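Local coordinates for protein Non-sulfated chondroitin lyase E66 (Autographa californica nucleopolyhedrovirus, PDB 3VSN) that cleaves non-sulfated chondroitin as a lyase of the occlusion-derived virus envelope and is essential for oral infection of the insect host, at residues K443-L456 and I576-Y590. Numbering follows the deposited sequence.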
ATOM      1  N   LYS A 443      23.234   5.679  -5.182  1.00 11.78           N
ATOM      2  CA  LYS A 443      22.495   5.755  -6.433  1.00 11.73           C
ATOM      3  C   LYS A 443      21.907   4.368  -6.658  1.00 11.52           C
ATOM      4  O   LYS A 443      22.618   3.369  -6.567  1.00 11.37           O
ATOM      5  CB  LYS A 443      23.415   6.154  -7.587  1.00 11.94           C
ATOM      6  CG  LYS A 443      23.953   7.581  -7.514  1.00 12.42           C
ATOM      7  CD  LYS A 443      23.138   8.539  -8.373  1.00 12.72           C
ATOM      8  CE  LYS A 443      23.570   9.992  -8.200  1.00 12.92           C
ATOM      9  NZ  LYS A 443      24.927  10.305  -8.732  1.00 13.13           N
ATOM     10  N   SER A 444      20.604   4.310  -6.921  1.00 11.33           N
ATOM     11  CA  SER A 444      19.898   3.038  -7.038  1.00 11.27           C
ATOM     12  C   SER A 444      19.218   2.942  -8.395  1.00 11.18           C
ATOM     13  O   SER A 444      18.467   3.841  -8.777  1.00 10.98           O
ATOM     14  CB  SER A 444      18.866   2.898  -5.912  1.00 11.28           C
ATOM     15  OG  SER A 444      18.060   1.743  -6.087  1.00 11.43           O
ATOM     16  N   CYS A 445      19.493   1.851  -9.108  1.00 11.07           N
ATOM     17  CA  CYS A 445      18.922   1.596 -10.426  1.00 11.11           C
ATOM     18  C   CYS A 445      18.108   0.312 -10.361  1.00 10.96           C
ATOM     19  O   CYS A 445      18.664  -0.754 -10.105  1.00 10.89           O
ATOM     20  CB  CYS A 445      20.035   1.417 -11.464  1.00 11.25           C
ATOM     21  SG  CYS A 445      21.223   2.770 -11.595  1.00 11.80           S
ATOM     22  N   THR A 446      16.802   0.405 -10.588  1.00 10.89           N
ATOM     23  CA  THR A 446      15.955  -0.789 -10.603  1.00 10.83           C
ATOM     24  C   THR A 446      15.215  -0.894 -11.929  1.00 10.90           C
ATOM     25  O   THR A 446      14.708   0.101 -12.430  1.00 10.90           O
ATOM     26  CB  THR A 446      14.924  -0.778  -9.455  1.00 10.90           C
ATOM     27  OG1 THR A 446      15.534  -0.290  -8.257  1.00 10.94           O
ATOM     28  CG2 THR A 446      14.364  -2.178  -9.207  1.00 11.04           C
ATOM     29  N   LEU A 447      15.164  -2.100 -12.492  1.00 10.78           N
ATOM     30  CA  LEU A 447      14.367  -2.350 -13.686  1.00 10.92           C
ATOM     31  C   LEU A 447      13.455  -3.557 -13.483  1.00 11.06           C
ATOM     32  O   LEU A 447      13.936  -4.653 -13.178  1.00 11.05           O
ATOM     33  CB  LEU A 447      15.272  -2.553 -14.912  1.00 10.80           C
ATOM     34  CG  LEU A 447      14.595  -2.901 -16.242  1.00 10.81           C
ATOM     35  CD1 LEU A 447      13.821  -1.713 -16.802  1.00 10.68           C
ATOM     36  CD2 LEU A 447      15.625  -3.395 -17.248  1.00 10.86           C
ATOM     37  N   PHE A 448      12.149  -3.346 -13.645  1.00 11.24           N
ATOM     38  CA  PHE A 448      11.169  -4.438 -13.643  1.00 11.43           C
ATOM     39  C   PHE A 448      10.833  -4.812 -15.086  1.00 11.43           C
ATOM     40  O   PHE A 448      10.650  -3.932 -15.933  1.00 11.32           O
ATOM     41  CB  PHE A 448       9.870  -4.040 -12.922  1.00 11.80           C
ATOM     42  CG  PHE A 448      10.020  -3.802 -11.439  1.00 12.25           C
ATOM     43  CD1 PHE A 448      10.267  -4.855 -10.566  1.00 12.30           C
ATOM     44  CD2 PHE A 448       9.865  -2.523 -10.912  1.00 12.62           C
ATOM     45  CE1 PHE A 448      10.391  -4.633  -9.199  1.00 12.60           C
ATOM     46  CE2 PHE A 448       9.983  -2.293  -9.545  1.00 12.82           C
ATOM     47  CZ  PHE A 448      10.253  -3.351  -8.688  1.00 12.87           C
ATOM     48  N   TYR A 449      10.734  -6.112 -15.354  1.00 11.35           N
ATOM     49  CA  TYR A 449      10.383  -6.628 -16.681  1.00 11.58           C
ATOM     50  C   TYR A 449       9.729  -8.008 -16.523  1.00 11.59           C
ATOM     51  O   TYR A 449       9.645  -8.524 -15.410  1.00 11.53           O
ATOM     52  CB  TYR A 449      11.646  -6.726 -17.555  1.00 11.76           C
ATOM     53  CG  TYR A 449      12.704  -7.626 -16.954  1.00 11.88           C
ATOM     54  CD1 TYR A 449      13.642  -7.127 -16.044  1.00 12.02           C
ATOM     55  CD2 TYR A 449      12.746  -8.986 -17.264  1.00 12.00           C
ATOM     56  CE1 TYR A 449      14.596  -7.960 -15.471  1.00 11.99           C
ATOM     57  CE2 TYR A 449      13.693  -9.823 -16.696  1.00 12.07           C
ATOM     58  CZ  TYR A 449      14.618  -9.305 -15.809  1.00 12.05           C
ATOM     59  OH  TYR A 449      15.564 -10.140 -15.256  1.00 12.54           O
ATOM     60  N   ASP A 450       9.263  -8.609 -17.615  1.00 11.83           N
ATOM     61  CA  ASP A 450       8.769  -9.988 -17.550  1.00 12.26           C
ATOM     62  C   ASP A 450       9.952 -10.938 -17.791  1.00 12.15           C
ATOM     63  O   ASP A 450      10.503 -10.918 -18.884  1.00 12.19           O
ATOM     64  CB  ASP A 450       7.675 -10.225 -18.604  1.00 12.55           C
ATOM     65  CG  ASP A 450       6.473  -9.295 -18.441  1.00 12.97           C
ATOM     66  OD1 ASP A 450       6.088  -8.970 -17.300  1.00 13.09           O
ATOM     67  OD2 ASP A 450       5.885  -8.906 -19.468  1.00 13.52           O
ATOM     68  N   HIS A 451      10.371 -11.759 -16.816  1.00 12.07           N
ATOM     69  CA  HIS A 451       9.741 -11.949 -15.507  1.00 12.02           C
ATOM     70  C   HIS A 451      10.748 -11.783 -14.398  1.00 11.78           C
ATOM     71  O   HIS A 451      11.076 -12.745 -13.683  1.00 11.66           O
ATOM     72  CB  HIS A 451       9.146 -13.349 -15.417  1.00 12.58           C
ATOM     73  CG  HIS A 451       8.080 -13.633 -16.448  1.00 13.12           C
ATOM     74  ND1 HIS A 451       6.768 -13.578 -16.162  1.00 13.41           N
ATOM     75  CD2 HIS A 451       8.176 -13.992 -17.791  1.00 13.56           C
ATOM     76  CE1 HIS A 451       6.056 -13.881 -17.264  1.00 13.71           C
ATOM     77  NE2 HIS A 451       6.920 -14.133 -18.260  1.00 13.97           N
ATOM     78  N   GLY A 452      11.264 -10.572 -14.235  1.00 11.45           N
ATOM     79  CA  GLY A 452      12.292 -10.350 -13.233  1.00 11.24           C
ATOM     80  C   GLY A 452      12.562  -8.901 -12.901  1.00 10.97           C
ATOM     81  O   GLY A 452      11.825  -8.007 -13.306  1.00 10.69           O
ATOM     82  N   MET A 453      13.647  -8.683 -12.167  1.00 10.87           N
ATOM     83  CA  MET A 453      13.999  -7.372 -11.654  1.00 10.87           C
ATOM     84  C   MET A 453      15.511  -7.274 -11.558  1.00 10.76           C
ATOM     85  O   MET A 453      16.148  -8.133 -10.953  1.00 10.84           O
ATOM     86  CB  MET A 453      13.384  -7.163 -10.264  1.00 11.19           C
ATOM     87  CG  MET A 453      13.651  -5.791  -9.658  1.00 11.55           C
ATOM     88  SD  MET A 453      13.638  -5.799  -7.850  1.00 12.03           S
ATOM     89  CE  MET A 453      15.242  -6.542  -7.536  1.00 11.72           C
ATOM     90  N   PHE A 454      16.067  -6.227 -12.161  1.00 10.33           N
ATOM     91  CA  PHE A 454      17.484  -5.901 -12.071  1.00 10.27           C
ATOM     92  C   PHE A 454      17.663  -4.810 -11.015  1.00 10.11           C
ATOM     93  O   PHE A 454      16.877  -3.866 -10.961  1.00  9.95           O
ATOM     94  CB  PHE A 454      17.970  -5.418 -13.446  1.00 10.38           C
ATOM     95  CG  PHE A 454      19.282  -4.681 -13.425  1.00 10.57           C
ATOM     96  CD1 PHE A 454      19.318  -3.288 -13.305  1.00 10.66           C
ATOM     97  CD2 PHE A 454      20.480  -5.370 -13.570  1.00 10.59           C
ATOM     98  CE1 PHE A 454      20.525  -2.606 -13.312  1.00 10.73           C
ATOM     99  CE2 PHE A 454      21.688  -4.693 -13.578  1.00 10.66           C
ATOM    100  CZ  PHE A 454      21.715  -3.312 -13.448  1.00 10.75           C
ATOM    101  N   GLN A 455      18.684  -4.955 -10.171  1.00  9.93           N
ATOM    102  CA  GLN A 455      19.007  -3.950  -9.159  1.00  9.98           C
ATOM    103  C   GLN A 455      20.504  -3.669  -9.136  1.00 10.02           C
ATOM    104  O   GLN A 455      21.311  -4.582  -8.966  1.00 10.02           O
ATOM    105  CB  GLN A 455      18.536  -4.387  -7.762  1.00  9.90           C
ATOM    106  CG  GLN A 455      18.970  -3.457  -6.620  1.00 10.05           C
ATOM    107  CD  GLN A 455      18.363  -2.062  -6.708  1.00 10.16           C
ATOM    108  OE1 GLN A 455      17.228  -1.896  -7.149  1.00 10.18           O
ATOM    109  NE2 GLN A 455      19.121  -1.052  -6.279  1.00 10.18           N
ATOM    110  N   LEU A 456      20.863  -2.403  -9.325  1.00 10.04           N
ATOM    111  CA  LEU A 456      22.239  -1.958  -9.162  1.00 10.03           C
ATOM    112  C   LEU A 456      22.281  -0.811  -8.161  1.00 10.05           C
ATOM    113  O   LEU A 456      21.591   0.186  -8.334  1.00  9.92           O
ATOM    114  CB  LEU A 456      22.836  -1.499 -10.503  1.00 10.05           C
ATOM    115  CG  LEU A 456      24.168  -0.725 -10.461  1.00 10.05           C
ATOM    116  CD1 LEU A 456      25.318  -1.597  -9.965  1.00 10.00           C
ATOM    117  CD2 LEU A 456      24.507  -0.122 -11.818  1.00 10.11           C
ATOM    118  N   ILE A 576      24.812   3.409 -17.357  1.00 11.68           N
ATOM    119  CA  ILE A 576      24.495   1.979 -17.229  1.00 11.30           C
ATOM    120  C   ILE A 576      23.419   1.519 -18.209  1.00 11.06           C
ATOM    121  O   ILE A 576      22.256   1.913 -18.104  1.00 10.85           O
ATOM    122  CB  ILE A 576      24.053   1.609 -15.788  1.00 11.26           C
ATOM    123  CG1 ILE A 576      25.055   2.131 -14.741  1.00 11.25           C
ATOM    124  CG2 ILE A 576      23.828   0.102 -15.655  1.00 11.33           C
ATOM    125  CD1 ILE A 576      26.475   1.630 -14.906  1.00 11.28           C
ATOM    126  N   TYR A 577      23.823   0.654 -19.136  1.00 10.80           N
ATOM    127  CA  TYR A 577      22.933   0.102 -20.154  1.00 10.77           C
ATOM    128  C   TYR A 577      22.525  -1.323 -19.782  1.00 10.90           C
ATOM    129  O   TYR A 577      23.385  -2.183 -19.569  1.00 11.22           O
ATOM    130  CB  TYR A 577      23.640   0.162 -21.526  1.00 10.63           C
ATOM    131  CG  TYR A 577      23.063  -0.682 -22.655  1.00 10.57           C
ATOM    132  CD1 TYR A 577      21.682  -0.835 -22.828  1.00 10.64           C
ATOM    133  CD2 TYR A 577      23.909  -1.295 -23.578  1.00 10.59           C
ATOM    134  CE1 TYR A 577      21.167  -1.599 -23.868  1.00 10.63           C
ATOM    135  CE2 TYR A 577      23.402  -2.053 -24.626  1.00 10.59           C
ATOM    136  CZ  TYR A 577      22.034  -2.205 -24.764  1.00 10.57           C
ATOM    137  OH  TYR A 577      21.534  -2.956 -25.802  1.00 10.56           O
ATOM    138  N   VAL A 578      21.216  -1.561 -19.691  1.00 10.84           N
ATOM    139  CA  VAL A 578      20.688  -2.897 -19.432  1.00 10.98           C
ATOM    140  C   VAL A 578      19.942  -3.405 -20.662  1.00 11.24           C
ATOM    141  O   VAL A 578      19.000  -2.771 -21.136  1.00 11.16           O
ATOM    142  CB  VAL A 578      19.755  -2.939 -18.195  1.00 10.94           C
ATOM    143  CG1 VAL A 578      19.279  -4.363 -17.924  1.00 10.93           C
ATOM    144  CG2 VAL A 578      20.460  -2.380 -16.969  1.00 10.86           C
ATOM    145  N   ASN A 579      20.392  -4.537 -21.190  1.00 11.53           N
ATOM    146  CA  ASN A 579      19.670  -5.222 -22.251  1.00 12.06           C
ATOM    147  C   ASN A 579      19.095  -6.513 -21.682  1.00 12.35           C
ATOM    148  O   ASN A 579      19.832  -7.466 -21.423  1.00 12.43           O
ATOM    149  CB  ASN A 579      20.585  -5.493 -23.457  1.00 12.09           C
ATOM    150  CG  ASN A 579      19.835  -6.064 -24.656  1.00 12.30           C
ATOM    151  OD1 ASN A 579      18.644  -6.378 -24.574  1.00 12.27           O
ATOM    152  ND2 ASN A 579      20.537  -6.204 -25.780  1.00 12.26           N
ATOM    153  N   VAL A 580      17.779  -6.532 -21.473  1.00 12.60           N
ATOM    154  CA  VAL A 580      17.102  -7.701 -20.905  1.00 12.97           C
ATOM    155  C   VAL A 580      17.209  -8.901 -21.847  1.00 13.19           C
ATOM    156  O   VAL A 580      17.235 -10.048 -21.400  1.00 13.08           O
ATOM    157  CB  VAL A 580      15.618  -7.406 -20.576  1.00 13.00           C
ATOM    158  CG1 VAL A 580      14.950  -8.628 -19.971  1.00 13.10           C
ATOM    159  CG2 VAL A 580      15.505  -6.227 -19.621  1.00 12.95           C
ATOM    160  N   GLY A 581      17.277  -8.621 -23.146  1.00 13.45           N
ATOM    161  CA  GLY A 581      17.426  -9.657 -24.161  1.00 14.15           C
ATOM    162  C   GLY A 581      16.098 -10.146 -24.704  1.00 14.57           C
ATOM    163  O   GLY A 581      16.061 -11.086 -25.495  1.00 14.92           O
ATOM    164  N   ASN A 582      15.010  -9.506 -24.273  1.00 14.89           N
ATOM    165  CA  ASN A 582      13.652  -9.886 -24.671  1.00 15.27           C
ATOM    166  C   ASN A 582      12.927  -8.764 -25.419  1.00 15.20           C
ATOM    167  O   ASN A 582      11.716  -8.840 -25.637  1.00 15.81           O
ATOM    168  CB  ASN A 582      12.834 -10.293 -23.432  1.00 15.55           C
ATOM    169  CG  ASN A 582      12.518  -9.111 -22.524  1.00 15.83           C
ATOM    170  OD1 ASN A 582      13.104  -8.035 -22.664  1.00 15.93           O
ATOM    171  ND2 ASN A 582      11.587  -9.305 -21.590  1.00 16.06           N
ATOM    172  N   GLY A 583      13.664  -7.720 -25.794  1.00 14.64           N
ATOM    173  CA  GLY A 583      13.069  -6.545 -26.439  1.00 14.02           C
ATOM    174  C   GLY A 583      13.064  -5.294 -25.567  1.00 13.59           C
ATOM    175  O   GLY A 583      12.799  -4.193 -26.055  1.00 14.04           O
ATOM    176  N   VAL A 584      13.353  -5.458 -24.278  1.00 12.79           N
ATOM    177  CA  VAL A 584      13.417  -4.331 -23.342  1.00 12.01           C
ATOM    178  C   VAL A 584      14.867  -3.896 -23.159  1.00 11.52           C
ATOM    179  O   VAL A 584      15.733  -4.720 -22.842  1.00 11.34           O
ATOM    180  CB  VAL A 584      12.824  -4.698 -21.957  1.00 12.05           C
ATOM    181  CG1 VAL A 584      13.055  -3.576 -20.949  1.00 11.93           C
ATOM    182  CG2 VAL A 584      11.336  -5.025 -22.068  1.00 12.03           C
ATOM    183  N   LYS A 585      15.123  -2.607 -23.383  1.00 10.94           N
ATOM    184  CA  LYS A 585      16.415  -1.994 -23.089  1.00 10.64           C
ATOM    185  C   LYS A 585      16.186  -0.838 -22.125  1.00 10.47           C
ATOM    186  O   LYS A 585      15.170  -0.144 -22.210  1.00 10.50           O
ATOM    187  CB  LYS A 585      17.083  -1.461 -24.363  1.00 10.52           C
ATOM    188  CG  LYS A 585      17.633  -2.518 -25.318  1.00 10.41           C
ATOM    189  CD  LYS A 585      18.315  -1.854 -26.511  1.00 10.40           C
ATOM    190  CE  LYS A 585      18.906  -2.866 -27.490  1.00 10.49           C
ATOM    191  NZ  LYS A 585      19.770  -2.188 -28.505  1.00 10.30           N
ATOM    192  N   ALA A 586      17.120  -0.635 -21.206  1.00 10.23           N
ATOM    193  CA  ALA A 586      17.030   0.494 -20.290  1.00 10.16           C
ATOM    194  C   ALA A 586      18.370   1.192 -20.177  1.00 10.11           C
ATOM    195  O   ALA A 586      19.421   0.575 -20.372  1.00 10.06           O
ATOM    196  CB  ALA A 586      16.536   0.043 -18.919  1.00 10.12           C
ATOM    197  N   LEU A 587      18.329   2.483 -19.867  1.00  9.90           N
ATOM    198  CA  LEU A 587      19.541   3.243 -19.640  1.00 10.00           C
ATOM    199  C   LEU A 587      19.400   4.069 -18.383  1.00 10.23           C
ATOM    200  O   LEU A 587      18.432   4.814 -18.223  1.00 10.11           O
ATOM    201  CB  LEU A 587      19.854   4.160 -20.827  1.00  9.90           C
ATOM    202  CG  LEU A 587      21.187   4.907 -20.708  1.00  9.87           C
ATOM    203  CD1 LEU A 587      22.365   3.952 -20.875  1.00  9.76           C
ATOM    204  CD2 LEU A 587      21.261   6.025 -21.733  1.00  9.86           C
ATOM    205  N   PHE A 588      20.368   3.912 -17.491  1.00 10.37           N
ATOM    206  CA  PHE A 588      20.478   4.754 -16.320  1.00 10.71           C
ATOM    207  C   PHE A 588      21.685   5.642 -16.568  1.00 10.98           C
ATOM    208  O   PHE A 588      22.801   5.147 -16.719  1.00 11.11           O
ATOM    209  CB  PHE A 588      20.684   3.905 -15.058  1.00 10.47           C
ATOM    210  CG  PHE A 588      19.584   2.904 -14.804  1.00 10.50           C
ATOM    211  CD1 PHE A 588      18.468   3.254 -14.045  1.00 10.57           C
ATOM    212  CD2 PHE A 588      19.665   1.608 -15.315  1.00 10.54           C
ATOM    213  CE1 PHE A 588      17.452   2.336 -13.803  1.00 10.44           C
ATOM    214  CE2 PHE A 588      18.647   0.686 -15.079  1.00 10.52           C
ATOM    215  CZ  PHE A 588      17.543   1.053 -14.324  1.00 10.48           C
ATOM    216  N   ASN A 589      21.464   6.944 -16.654  1.00 11.31           N
ATOM    217  CA  ASN A 589      22.571   7.887 -16.829  1.00 11.69           C
ATOM    218  C   ASN A 589      22.266   9.142 -16.040  1.00 11.68           C
ATOM    219  O   ASN A 589      21.880  10.168 -16.599  1.00 11.67           O
ATOM    220  CB  ASN A 589      22.819   8.212 -18.308  1.00 12.06           C
ATOM    221  CG  ASN A 589      24.110   8.991 -18.528  1.00 12.43           C
ATOM    222  OD1 ASN A 589      25.071   8.855 -17.765  1.00 12.97           O
ATOM    223  ND2 ASN A 589      24.138   9.812 -19.573  1.00 12.57           N
ATOM    224  N   TYR A 590      22.425   9.036 -14.725  1.00 11.76           N
ATOM    225  CA  TYR A 590      22.007  10.089 -13.810  1.00 11.62           C
ATOM    226  C   TYR A 590      22.336  11.491 -14.340  1.00 11.78           C
ATOM    227  O   TYR A 590      23.491  11.758 -14.679  1.00 12.09           O
ATOM    228  CB  TYR A 590      22.606   9.887 -12.413  1.00 11.57           C
ATOM    229  CG  TYR A 590      21.888  10.752 -11.424  1.00 11.53           C
ATOM    230  CD1 TYR A 590      22.311  12.055 -11.178  1.00 11.52           C
ATOM    231  CD2 TYR A 590      20.731  10.302 -10.801  1.00 11.46           C
ATOM    232  CE1 TYR A 590      21.622  12.876 -10.304  1.00 11.65           C
ATOM    233  CE2 TYR A 590      20.035  11.110  -9.926  1.00 11.59           C
ATOM    234  CZ  TYR A 590      20.486  12.393  -9.681  1.00 11.61           C
ATOM    235  OH  TYR A 590      19.794  13.194  -8.815  1.00 11.88           O
TER
HETATM  236  O   HOH W   1       9.325  -7.423 -20.275  1.00 14.92           O
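Phe588 lies flat beneath Cys445, whose CB sits over the centre of the ring, 3.5 Å from its centroid. The neighbouring SG, turned away from the carbonyl carbon (chi1 -56°), slants over CG and CB of Phe588 in a sulfur-aromatic contact; a small, polarisable cysteine suits a place where a broad ring must come so close to the strand. At the rim of that ring, CZ meets the carbonyl O of Thr446 in plane at 3.5 Å, an edge-on approach that probably sets the slightly positive ring hydrogens against the oxygen.

Leu447 can be followed outward. Its CB lies beside the ring edge, 4.3 Å from Phe588 CZ; CG, directed away from the backbone N (chi1 177°), then splits the branches: CD1 and CD2 both rest on Ala586 CB at 3.9 Å, and CD2 also lies against Val578 CG1 and Val580 CG2. The short alanine leaves room for the leucine fork. Here two beta hairpins from different antiparallel sheets face each other, the layered packing of a beta-sandwich region, joined by side chains; the axes of strands 443-449 and 584-589 approach to 8.7 Å and run nearly antiparallel, their N-to-C directions 169° apart.

The branched valines press methyls on aromatic faces: Val578 CG2 on Phe454, Val580 CG1 on Tyr449, whose hydroxyl is hydrogen-bonded to Asp563. Leu456 CD2 meets Ile576 CG1 tip to tip. At one end Lys443 lays CE over the centre of the Tyr590 ring at 3.7 Å from its centroid, adding a cation-pi contact from NZ, which also salt-bridges Glu574. At the turns, a water accepts from both Asp450 N and Asn582 ND2, while Asn582 OD1 closes an Asx turn with Val584 N.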